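Local coordinates for protein flap endonuclease 1 (Methanocaldococcus jannaschii, PDB 1A76) that cuts 5' flaps and acts as a magnesium-dependent 5'-3' exonuclease on DNA during replication and repair, with PCNA stimulating its activity, at residues I286-F289 against L290-N294; F296-D299 against R300-H304; K136-L139 against S140-I144; A57-G60 against V61-T65; L32-F35 against L36-I39. All coordinates share one frame; numbering follows the deposited sequence.

Contact 1: residues I286-F289 against L290-N294; sequences IIKF and LVDEN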
# COMPACT_ATOMS: atom_id res chain seq x y z
N ILE A 286 -19.01 10.80 11.95
CA ILE A 286 -17.71 10.36 12.44
C ILE A 286 -17.81 10.01 13.92
O ILE A 286 -17.28 8.98 14.37
CB ILE A 286 -16.62 11.46 12.21
CG1 ILE A 286 -16.31 11.55 10.71
CG2 ILE A 286 -15.37 11.12 13.00
CD1 ILE A 286 -15.56 12.79 10.29
N ILE A 287 -18.49 10.86 14.69
CA ILE A 287 -18.68 10.62 16.12
C ILE A 287 -19.41 9.30 16.36
O ILE A 287 -19.01 8.49 17.21
CB ILE A 287 -19.49 11.76 16.78
CG1 ILE A 287 -18.67 13.05 16.74
CG2 ILE A 287 -19.89 11.38 18.21
CD1 ILE A 287 -18.98 14.04 17.85
N LYS A 288 -20.47 9.08 15.61
CA LYS A 288 -21.25 7.87 15.75
C LYS A 288 -20.43 6.64 15.40
O LYS A 288 -20.45 5.65 16.12
CB LYS A 288 -22.48 7.92 14.86
CG LYS A 288 -23.36 6.69 14.95
CD LYS A 288 -24.32 6.58 13.77
CE LYS A 288 -25.15 5.30 13.87
NZ LYS A 288 -26.34 5.35 12.97
N PHE A 289 -19.71 6.71 14.29
CA PHE A 289 -18.91 5.57 13.88
C PHE A 289 -17.76 5.30 14.85
O PHE A 289 -17.61 4.18 15.38
CB PHE A 289 -18.37 5.79 12.46
CG PHE A 289 -17.52 4.66 11.96
CD1 PHE A 289 -18.10 3.44 11.61
CD2 PHE A 289 -16.14 4.78 11.89
CE1 PHE A 289 -17.32 2.36 11.20
CE2 PHE A 289 -15.34 3.71 11.48
CZ PHE A 289 -15.93 2.50 11.13
N LEU A 290 -16.96 6.34 15.10
CA LEU A 290 -15.80 6.24 15.98
C LEU A 290 -16.09 6.12 17.49
O LEU A 290 -15.63 5.18 18.15
CB LEU A 290 -14.87 7.44 15.73
CG LEU A 290 -13.51 7.20 15.05
CD1 LEU A 290 -13.61 6.12 13.97
CD2 LEU A 290 -13.01 8.53 14.47
N VAL A 291 -16.85 7.07 18.02
CA VAL A 291 -17.17 7.07 19.45
C VAL A 291 -18.28 6.10 19.84
O VAL A 291 -18.08 5.19 20.65
CB VAL A 291 -17.57 8.49 19.94
CG1 VAL A 291 -17.86 8.48 21.44
CG2 VAL A 291 -16.46 9.48 19.62
N ASP A 292 -19.46 6.30 19.27
CA ASP A 292 -20.61 5.46 19.58
C ASP A 292 -20.39 3.99 19.27
O ASP A 292 -20.53 3.13 20.14
CB ASP A 292 -21.84 5.94 18.80
CG ASP A 292 -22.35 7.30 19.26
OD1 ASP A 292 -21.81 7.83 20.26
OD2 ASP A 292 -23.28 7.83 18.62
N GLU A 293 -20.04 3.71 18.02
CA GLU A 293 -19.85 2.34 17.59
C GLU A 293 -18.48 1.73 17.81
O GLU A 293 -18.35 0.50 17.89
CB GLU A 293 -20.22 2.24 16.12
CG GLU A 293 -21.59 2.77 15.83
CD GLU A 293 -21.85 2.85 14.35
OE1 GLU A 293 -20.90 2.66 13.57
OE2 GLU A 293 -23.00 3.11 13.97
N ASN A 294 -17.44 2.55 17.92
CA ASN A 294 -16.12 1.97 18.10
C ASN A 294 -15.33 2.41 19.32
O ASN A 294 -14.11 2.25 19.39
CB ASN A 294 -15.34 2.14 16.81
CG ASN A 294 -15.75 1.11 15.77
OD1 ASN A 294 -15.39 -0.06 15.87
ND2 ASN A 294 -16.54 1.54 14.79

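Contact 2: residues F296-D299 against R300-H304; sequences FNYD and RVKKH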
# COMPACT_ATOMS: atom_id res chain seq x y z
N PHE A 296 -14.18 5.18 20.59
CA PHE A 296 -13.08 6.13 20.60
C PHE A 296 -13.44 7.14 21.69
O PHE A 296 -14.60 7.25 22.09
CB PHE A 296 -12.96 6.84 19.25
CG PHE A 296 -12.09 6.12 18.25
CD1 PHE A 296 -12.23 4.75 18.04
CD2 PHE A 296 -11.14 6.81 17.50
CE1 PHE A 296 -11.44 4.09 17.10
CE2 PHE A 296 -10.35 6.15 16.56
CZ PHE A 296 -10.50 4.79 16.36
N ASN A 297 -12.44 7.86 22.19
CA ASN A 297 -12.68 8.86 23.23
C ASN A 297 -13.42 10.04 22.60
O ASN A 297 -12.95 10.63 21.62
CB ASN A 297 -11.35 9.34 23.82
CG ASN A 297 -11.54 10.47 24.80
OD1 ASN A 297 -11.30 11.63 24.48
ND2 ASN A 297 -11.99 10.13 26.01
N TYR A 298 -14.58 10.38 23.16
CA TYR A 298 -15.38 11.45 22.62
C TYR A 298 -14.65 12.77 22.49
O TYR A 298 -14.60 13.36 21.41
CB TYR A 298 -16.64 11.68 23.45
CG TYR A 298 -17.43 12.87 22.95
CD1 TYR A 298 -18.29 12.75 21.86
CD2 TYR A 298 -17.25 14.13 23.51
CE1 TYR A 298 -18.94 13.86 21.33
CE2 TYR A 298 -17.88 15.24 22.99
CZ TYR A 298 -18.73 15.10 21.90
OH TYR A 298 -19.34 16.21 21.38
N ASP A 299 -14.08 13.23 23.60
CA ASP A 299 -13.36 14.49 23.63
C ASP A 299 -12.33 14.59 22.50
O ASP A 299 -12.31 15.56 21.74
CB ASP A 299 -12.65 14.66 24.98
CG ASP A 299 -13.59 15.14 26.09
OD1 ASP A 299 -14.77 15.45 25.80
OD2 ASP A 299 -13.14 15.20 27.26
N ARG A 300 -11.47 13.58 22.41
CA ARG A 300 -10.43 13.56 21.38
C ARG A 300 -11.01 13.60 19.98
O ARG A 300 -10.55 14.35 19.13
CB ARG A 300 -9.54 12.32 21.54
CG ARG A 300 -8.26 12.38 20.73
CD ARG A 300 -7.38 11.17 20.99
NE ARG A 300 -6.60 11.31 22.22
CZ ARG A 300 -6.86 10.67 23.35
NH1 ARG A 300 -7.89 9.83 23.42
NH2 ARG A 300 -6.10 10.86 24.42
N VAL A 301 -12.02 12.79 19.73
CA VAL A 301 -12.63 12.77 18.41
C VAL A 301 -13.27 14.13 18.10
O VAL A 301 -13.03 14.70 17.04
CB VAL A 301 -13.66 11.62 18.27
CG1 VAL A 301 -14.26 11.61 16.84
CG2 VAL A 301 -12.96 10.27 18.54
N LYS A 302 -14.05 14.65 19.04
CA LYS A 302 -14.71 15.94 18.84
C LYS A 302 -13.69 17.00 18.44
O LYS A 302 -13.86 17.72 17.45
CB LYS A 302 -15.42 16.38 20.12
CG LYS A 302 -16.02 17.79 20.06
CD LYS A 302 -17.14 17.85 19.04
CE LYS A 302 -17.66 19.27 18.84
NZ LYS A 302 -18.09 19.50 17.42
N LYS A 303 -12.62 17.09 19.22
CA LYS A 303 -11.58 18.06 18.96
C LYS A 303 -10.98 17.89 17.56
O LYS A 303 -10.73 18.87 16.85
CB LYS A 303 -10.47 17.93 20.01
CG LYS A 303 -9.37 18.96 19.88
CD LYS A 303 -8.22 18.63 20.81
CE LYS A 303 -7.94 19.79 21.74
NZ LYS A 303 -7.52 21.00 20.98
N HIS A 304 -10.77 16.65 17.16
CA HIS A 304 -10.19 16.41 15.85
C HIS A 304 -11.11 16.62 14.67
O HIS A 304 -10.66 17.11 13.64
CB HIS A 304 -9.56 15.03 15.81
CG HIS A 304 -8.28 14.95 16.58
ND1 HIS A 304 -7.05 15.18 16.01
CD2 HIS A 304 -8.05 14.74 17.90
CE1 HIS A 304 -6.12 15.12 16.94
NE2 HIS A 304 -6.70 14.85 18.10

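Contact 3: residues K136-L139 against S140-I144; sequences KYLL and SLMGI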
# COMPACT_ATOMS: atom_id res chain seq x y z
N LYS A 136 -12.87 2.74 4.23
CA LYS A 136 -13.28 3.56 3.10
C LYS A 136 -14.46 4.42 3.52
O LYS A 136 -14.54 5.59 3.15
CB LYS A 136 -13.69 2.67 1.92
CG LYS A 136 -12.57 1.82 1.35
CD LYS A 136 -13.12 0.89 0.28
CE LYS A 136 -12.02 0.37 -0.64
NZ LYS A 136 -12.52 -0.78 -1.48
N TYR A 137 -15.38 3.85 4.29
CA TYR A 137 -16.55 4.57 4.76
C TYR A 137 -16.11 5.73 5.64
O TYR A 137 -16.61 6.85 5.53
CB TYR A 137 -17.47 3.64 5.57
CG TYR A 137 -18.62 4.34 6.29
CD1 TYR A 137 -19.55 5.10 5.58
CD2 TYR A 137 -18.78 4.22 7.67
CE1 TYR A 137 -20.63 5.72 6.23
CE2 TYR A 137 -19.87 4.84 8.34
CZ TYR A 137 -20.78 5.58 7.60
OH TYR A 137 -21.85 6.19 8.23
N LEU A 138 -15.16 5.45 6.53
CA LEU A 138 -14.64 6.47 7.44
C LEU A 138 -14.02 7.62 6.64
O LEU A 138 -14.21 8.79 6.97
CB LEU A 138 -13.61 5.85 8.39
CG LEU A 138 -12.84 6.81 9.31
CD1 LEU A 138 -13.81 7.55 10.21
CD2 LEU A 138 -11.82 6.02 10.14
N LEU A 139 -13.30 7.28 5.58
CA LEU A 139 -12.66 8.31 4.76
C LEU A 139 -13.73 9.17 4.09
O LEU A 139 -13.57 10.39 3.98
CB LEU A 139 -11.77 7.67 3.71
CG LEU A 139 -10.44 7.11 4.23
CD1 LEU A 139 -9.78 6.31 3.12
CD2 LEU A 139 -9.54 8.26 4.69
N SER A 140 -14.81 8.54 3.66
CA SER A 140 -15.90 9.27 3.02
C SER A 140 -16.51 10.24 4.02
O SER A 140 -16.84 11.38 3.69
CB SER A 140 -16.98 8.30 2.54
OG SER A 140 -17.79 7.92 3.63
N LEU A 141 -16.68 9.77 5.25
CA LEU A 141 -17.25 10.61 6.30
C LEU A 141 -16.29 11.77 6.56
O LEU A 141 -16.72 12.88 6.85
CB LEU A 141 -17.44 9.80 7.59
CG LEU A 141 -18.60 8.80 7.53
CD1 LEU A 141 -18.67 8.04 8.85
CD2 LEU A 141 -19.91 9.53 7.24
N MET A 142 -15.00 11.49 6.44
CA MET A 142 -13.98 12.50 6.67
C MET A 142 -13.81 13.47 5.51
O MET A 142 -13.09 14.46 5.63
CB MET A 142 -12.64 11.84 6.99
CG MET A 142 -12.61 11.08 8.30
SD MET A 142 -11.05 10.20 8.45
CE MET A 142 -9.88 11.54 8.47
N GLY A 143 -14.47 13.17 4.39
CA GLY A 143 -14.39 14.02 3.21
C GLY A 143 -13.08 13.85 2.47
O GLY A 143 -12.70 14.69 1.64
N ILE A 144 -12.37 12.77 2.80
CA ILE A 144 -11.07 12.46 2.21
C ILE A 144 -11.27 11.51 1.02
O ILE A 144 -11.82 10.42 1.16
CB ILE A 144 -10.13 11.75 3.22
CG1 ILE A 144 -10.06 12.54 4.54
CG2 ILE A 144 -8.74 11.57 2.59
CD1 ILE A 144 -9.64 13.99 4.40

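Contact 4: residues A57-G60 against V61-T65; sequences AYNG and VFYKT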
# COMPACT_ATOMS: atom_id res chain seq x y z
N ALA A 57 -6.96 -0.02 12.71
CA ALA A 57 -6.96 0.63 11.39
C ALA A 57 -7.74 1.94 11.35
O ALA A 57 -7.31 2.91 10.72
CB ALA A 57 -7.51 -0.31 10.35
N TYR A 58 -8.90 1.97 11.99
CA TYR A 58 -9.73 3.17 12.00
C TYR A 58 -8.97 4.31 12.71
O TYR A 58 -9.06 5.48 12.30
CB TYR A 58 -11.07 2.88 12.71
CG TYR A 58 -11.76 1.59 12.27
CD1 TYR A 58 -11.60 1.10 10.97
CD2 TYR A 58 -12.55 0.85 13.16
CE1 TYR A 58 -12.22 -0.08 10.57
CE2 TYR A 58 -13.18 -0.33 12.76
CZ TYR A 58 -13.00 -0.79 11.46
OH TYR A 58 -13.56 -1.98 11.07
N ASN A 59 -8.24 3.97 13.77
CA ASN A 59 -7.45 4.94 14.53
C ASN A 59 -6.37 5.60 13.65
O ASN A 59 -6.21 6.81 13.65
CB ASN A 59 -6.81 4.24 15.76
CG ASN A 59 -5.97 5.18 16.61
OD1 ASN A 59 -4.90 5.63 16.19
ND2 ASN A 59 -6.43 5.45 17.83
N GLY A 60 -5.64 4.79 12.89
CA GLY A 60 -4.61 5.35 12.04
C GLY A 60 -5.19 6.16 10.89
O GLY A 60 -4.67 7.22 10.54
N VAL A 61 -6.27 5.66 10.28
CA VAL A 61 -6.90 6.35 9.17
C VAL A 61 -7.32 7.77 9.57
O VAL A 61 -7.03 8.76 8.89
CB VAL A 61 -8.14 5.56 8.69
CG1 VAL A 61 -8.96 6.38 7.70
CG2 VAL A 61 -7.70 4.26 8.06
N PHE A 62 -8.01 7.86 10.70
CA PHE A 62 -8.51 9.13 11.22
C PHE A 62 -7.40 10.08 11.64
O PHE A 62 -7.22 11.13 11.03
CB PHE A 62 -9.45 8.85 12.41
CG PHE A 62 -10.13 10.08 12.95
CD1 PHE A 62 -11.06 10.77 12.18
CD2 PHE A 62 -9.84 10.53 14.23
CE1 PHE A 62 -11.70 11.90 12.68
CE2 PHE A 62 -10.48 11.66 14.75
CZ PHE A 62 -11.41 12.35 13.97
N TYR A 63 -6.67 9.71 12.69
CA TYR A 63 -5.59 10.53 13.23
C TYR A 63 -4.40 10.77 12.32
O TYR A 63 -3.86 11.89 12.29
CB TYR A 63 -5.10 9.95 14.57
CG TYR A 63 -6.16 10.04 15.65
CD1 TYR A 63 -6.55 11.28 16.16
CD2 TYR A 63 -6.81 8.90 16.11
CE1 TYR A 63 -7.57 11.38 17.09
CE2 TYR A 63 -7.84 8.99 17.04
CZ TYR A 63 -8.21 10.23 17.53
OH TYR A 63 -9.25 10.34 18.42
N LYS A 64 -3.97 9.74 11.59
CA LYS A 64 -2.84 9.88 10.69
C LYS A 64 -3.19 10.83 9.55
O LYS A 64 -2.39 11.69 9.19
CB LYS A 64 -2.42 8.53 10.10
CG LYS A 64 -0.92 8.32 10.01
CD LYS A 64 -0.27 8.39 11.39
CE LYS A 64 0.93 9.31 11.38
NZ LYS A 64 2.04 8.81 12.25
N THR A 65 -4.39 10.68 8.99
CA THR A 65 -4.81 11.55 7.90
C THR A 65 -4.90 13.02 8.35
O THR A 65 -4.50 13.92 7.61
CB THR A 65 -6.18 11.10 7.32
OG1 THR A 65 -6.07 9.77 6.78
CG2 THR A 65 -6.64 12.04 6.21

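Contact 5: residues L32-F35 against L36-I39; sequences LYQF and LTSI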
# COMPACT_ATOMS: atom_id res chain seq x y z
N LEU A 32 -2.84 0.34 6.11
CA LEU A 32 -3.70 -0.42 7.01
C LEU A 32 -2.97 -1.51 7.78
O LEU A 32 -3.17 -1.67 8.97
CB LEU A 32 -4.86 -1.04 6.23
CG LEU A 32 -6.15 -0.20 6.27
CD1 LEU A 32 -5.87 1.25 6.64
CD2 LEU A 32 -6.82 -0.28 4.93
N TYR A 33 -2.14 -2.27 7.07
CA TYR A 33 -1.37 -3.34 7.68
C TYR A 33 -0.41 -2.70 8.69
O TYR A 33 -0.23 -3.20 9.80
CB TYR A 33 -0.59 -4.11 6.62
CG TYR A 33 -1.44 -5.08 5.81
CD1 TYR A 33 -2.06 -6.18 6.42
CD2 TYR A 33 -1.59 -4.93 4.43
CE1 TYR A 33 -2.80 -7.10 5.66
CE2 TYR A 33 -2.32 -5.84 3.67
CZ TYR A 33 -2.92 -6.92 4.28
OH TYR A 33 -3.64 -7.81 3.51
N GLN A 34 0.17 -1.56 8.31
CA GLN A 34 1.10 -0.83 9.17
C GLN A 34 0.43 -0.40 10.48
O GLN A 34 1.03 -0.54 11.54
CB GLN A 34 1.65 0.40 8.44
CG GLN A 34 2.79 1.09 9.15
CD GLN A 34 3.93 0.14 9.49
OE1 GLN A 34 4.47 -0.53 8.60
NE2 GLN A 34 4.28 0.06 10.77
N PHE A 35 -0.79 0.13 10.39
CA PHE A 35 -1.54 0.57 11.57
C PHE A 35 -1.82 -0.61 12.48
O PHE A 35 -1.73 -0.50 13.70
CB PHE A 35 -2.89 1.20 11.18
CG PHE A 35 -2.76 2.50 10.41
CD1 PHE A 35 -1.62 3.30 10.52
CD2 PHE A 35 -3.79 2.91 9.55
CE1 PHE A 35 -1.51 4.48 9.77
CE2 PHE A 35 -3.69 4.08 8.80
CZ PHE A 35 -2.55 4.87 8.91
N LEU A 36 -2.18 -1.74 11.87
CA LEU A 36 -2.51 -2.95 12.60
C LEU A 36 -1.33 -3.47 13.40
O LEU A 36 -1.51 -3.96 14.51
CB LEU A 36 -3.00 -4.04 11.65
CG LEU A 36 -4.49 -4.00 11.26
CD1 LEU A 36 -4.76 -4.87 10.05
CD2 LEU A 36 -5.31 -4.47 12.45
N THR A 37 -0.12 -3.37 12.85
CA THR A 37 1.03 -3.88 13.57
C THR A 37 1.67 -2.88 14.53
O THR A 37 2.29 -3.30 15.50
CB THR A 37 2.13 -4.50 12.62
OG1 THR A 37 3.35 -3.77 12.73
CG2 THR A 37 1.68 -4.54 11.18
N SER A 38 1.51 -1.57 14.29
CA SER A 38 2.12 -0.57 15.17
C SER A 38 1.19 0.18 16.13
O SER A 38 1.64 0.75 17.12
CB SER A 38 2.93 0.45 14.35
OG SER A 38 2.13 1.11 13.38
N ILE A 39 -0.11 0.19 15.83
CA ILE A 39 -1.08 0.87 16.70
C ILE A 39 -1.72 -0.19 17.59
O ILE A 39 -2.72 -0.81 17.24
CB ILE A 39 -2.19 1.58 15.88
CG1 ILE A 39 -1.56 2.65 14.97
CG2 ILE A 39 -3.18 2.25 16.82
CD1 ILE A 39 -2.57 3.45 14.15

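Contact 1: residues I286-F289 against L290-N294
F289 and N294 meet near the C-terminal end of helix 283-292, where the turn widens to pi type. N294 ND2 donates to F289 O at 2.9 Å, from above the carbonyl plane instead of along a lone pair, while the same nitrogen stands 3.7 Å above the F289 ring plane, near its rim. F289 CG, anti to the backbone N (chi1 180°), lies beside the carbonyl carbon, which brings the ring near the N294 amide. On this packed side L290 CD1 comes within 3.5 Å of F289 CD2, and L290 CD2 lies alongside I286 CG2 at 3.8 Å. The wide turn leaves I287 O holding two amides, V291 N and D292 N, and E293 N reaches five residues back to K288 O at 2.7 Å. The solvent side is looser: the extended K288 chain passes E293, CE lying 3.1 Å from OE2, but NZ stays 4.1 Å from E293 OE2, beyond a salt bridge. I287 and V291 face Y298 and V301 of helix 298-315, F289 and L290 press on L138 of helix 129-142, and helix 56-70 brings F62 against I286 and L290 and Y58 edge-to-face with F289.

Contact 2: residues F296-D299 against R300-H304
K302 N bonds to Y298 O at 2.8 Å, nearly straight (174° at the hydrogen), in the first turn of helix 298-315. Just before it R300 N bonds to N297 OD1, also at 2.8 Å, its donor tilted moderately from the carbonyl plane. This is an N-cap: N297 precedes the helix, and its side-chain oxygen takes up an amide of the first turn, while V301 N goes to N297 O at 3.0 Å. N297 CG lies anti to the backbone N and beside the carbonyl carbon (chi1 175°), which turns OD1 in over the opening turn. R300 comes back across the cap, because its chain bends at chi3 (-81°) and sets NH1 3.5 Å from N297 CB, with the guanidinium and amide planes well inclined to each other. One residue before the cap, F296 CB touches V301 CG2 at 3.5 Å, and that methyl sits at the edge of the F296 ring; this pairing of apolar residues five apart across an N-cap is a hydrophobic staple. On the outer side Y298 and K302 run side by side, pointing the same way. K302 CB lies over the face of the Y298 ring, 4.2 Å from its centroid, a CH-pi contact, and K302 CD lies 3.6 Å from Y298 OH. The ammonium goes onward to a salt bridge with D306. Helix 283-292 backs the apolar side, with L290 against F296. Cap and staple together probably help to set where the helix starts, and the acidic D299 in its first turn probably interacts favourably with the positive end of the helix dipole.

Contact 3: residues K136-L139 against S140-I144
L141 crosses Y137 obliquely, its branches reaching the ring. Its CB is 3.4 Å from L138 O, and CG lies 3.4 Å from Y137 O. From there CD1 rises over one face of the Y137 ring, 3.4 Å above the plane and displaced toward the rim by the CE2-CZ bond, a CH-pi contact; CD2 ends beside Y137 OH and CE1. L141 N bonds to Y137 O, and S140 OG also donates to that oxygen, at a modelled 2.5 Å that is suspiciously short. The torsion of S140 turns OG back toward this carbonyl, setting it between the backbone N and the carbonyl carbon (chi1 80°). Helix 129-142 then ends in a Schellman motif: G143 has a positive phi (76°), G143 N returns to S140 O, and I144 N returns to L139 O at 2.9 Å. The apolar pair expected across such a motif is present too, L139 CD2 meeting I144 CB at 3.8 Å, and both residues pack on W77 of strand 74-79. On the flank toward helix 56-70, M142 SD reaches back to L138 CG at 3.9 Å, its CE carried on toward F62. K136, earlier in the helix, carries its NZ to salt bridges with E82, E133 and E148.

Contact 4: residues A57-G60 against V61-T65
V61, F62 and Y63 donate four residues back to the carbonyls of A57, Y58 and N59, an unbroken alpha-helical run, V61 N standing 3.0 Å from A57 O. Among the side chains N59 and Y63 carry the contact. N59 has CG anti to its backbone N and beside the carbonyl carbon (chi1 179°), which lays the amide along the CD2-CE2 side of the Y63 ring: OD1 is 3.8 Å from Y63 CD2 and ND2 3.9 Å from Y63 CE2, amide and ring turned 48° apart. N59 O comes in at the edge of that ring, near its plane, 3.3 Å from Y63 CD2. With an alanine here the CD2-CE2 side of the Y63 ring would probably lose its amide neighbour, opening a gap there. This is helix 56-70 of the N-domain, packed between helix 28-38 and helix 129-142: V61 meets L32 and F35 on one side and L139 on the other, and the F35 ring lies close against G60, which has no side chain to hold it off. F62 CD2 stands 3.6 Å over the centre of the Y63 ring. One turn on, T65 OG1 bonds to V61 O at 2.5 Å in the carbonyl plane, beside the T65 N bond to the same oxygen.

Contact 5: residues L32-F35 against L36-I39
The C-terminal turn of helix 28-38, in the N-domain, closes as S38 folds back on Q34 and I39 on F35. Q34 O is gripped by S38 N at 3.0 Å and S38 OG at 2.7 Å, which reach it from opposite faces of its plane; T37 N adds a weak third bond. The serine can do this because OG stands between its backbone N and carbonyl carbon (chi1 58°), facing the turn before. The Q34 chain bends at chi2 (54°), bringing NE2 within 3.5 Å of S38 OG. I39 is the first residue to leave helical geometry, yet its N still donates to F35 O at 2.8 Å. Its side chain runs beside that of F35, pointing the same way, with I39 CD1 3.7 Å from F35 CB and only slightly farther from F35 CD1. A serine in its place would probably leave F35 CB and the CD1 side of its ring without their apolar neighbour and open a gap against helix 56-70. At the other end of the contact Y33 lies near the metal site, its nearest side-chain atom about 7 Å from a bound manganese ion. Inward, L32 and F35 rest on W77 of strand 74-79; toward helix 56-70, F35 meets K64 and I39 meets N59, while I39 O is held by S56 OG at the start of that helix.

How the contacts relate
From the N terminus the order is contact 5, contact 4, contact 3, contact 1, contact 2. Each joins neighbouring turns of one helix or its end, so none closes a long loop, and the five run in series without nesting or crossing. Helix 28-38 ends at contact 5 and leads on to helix 56-70, which carries contact 4 and packs against it. That helix is the hub: contacts 1, 2, 3 and 5 all touch it. Contacts 1, 3 and 4 touch one another pairwise, tying helices 283-292, 129-142 and 56-70 together, with contact 3 in the I-domain. Contacts 1 and 2 flank the short link between the last two helices, joined by L290 O to F296 N.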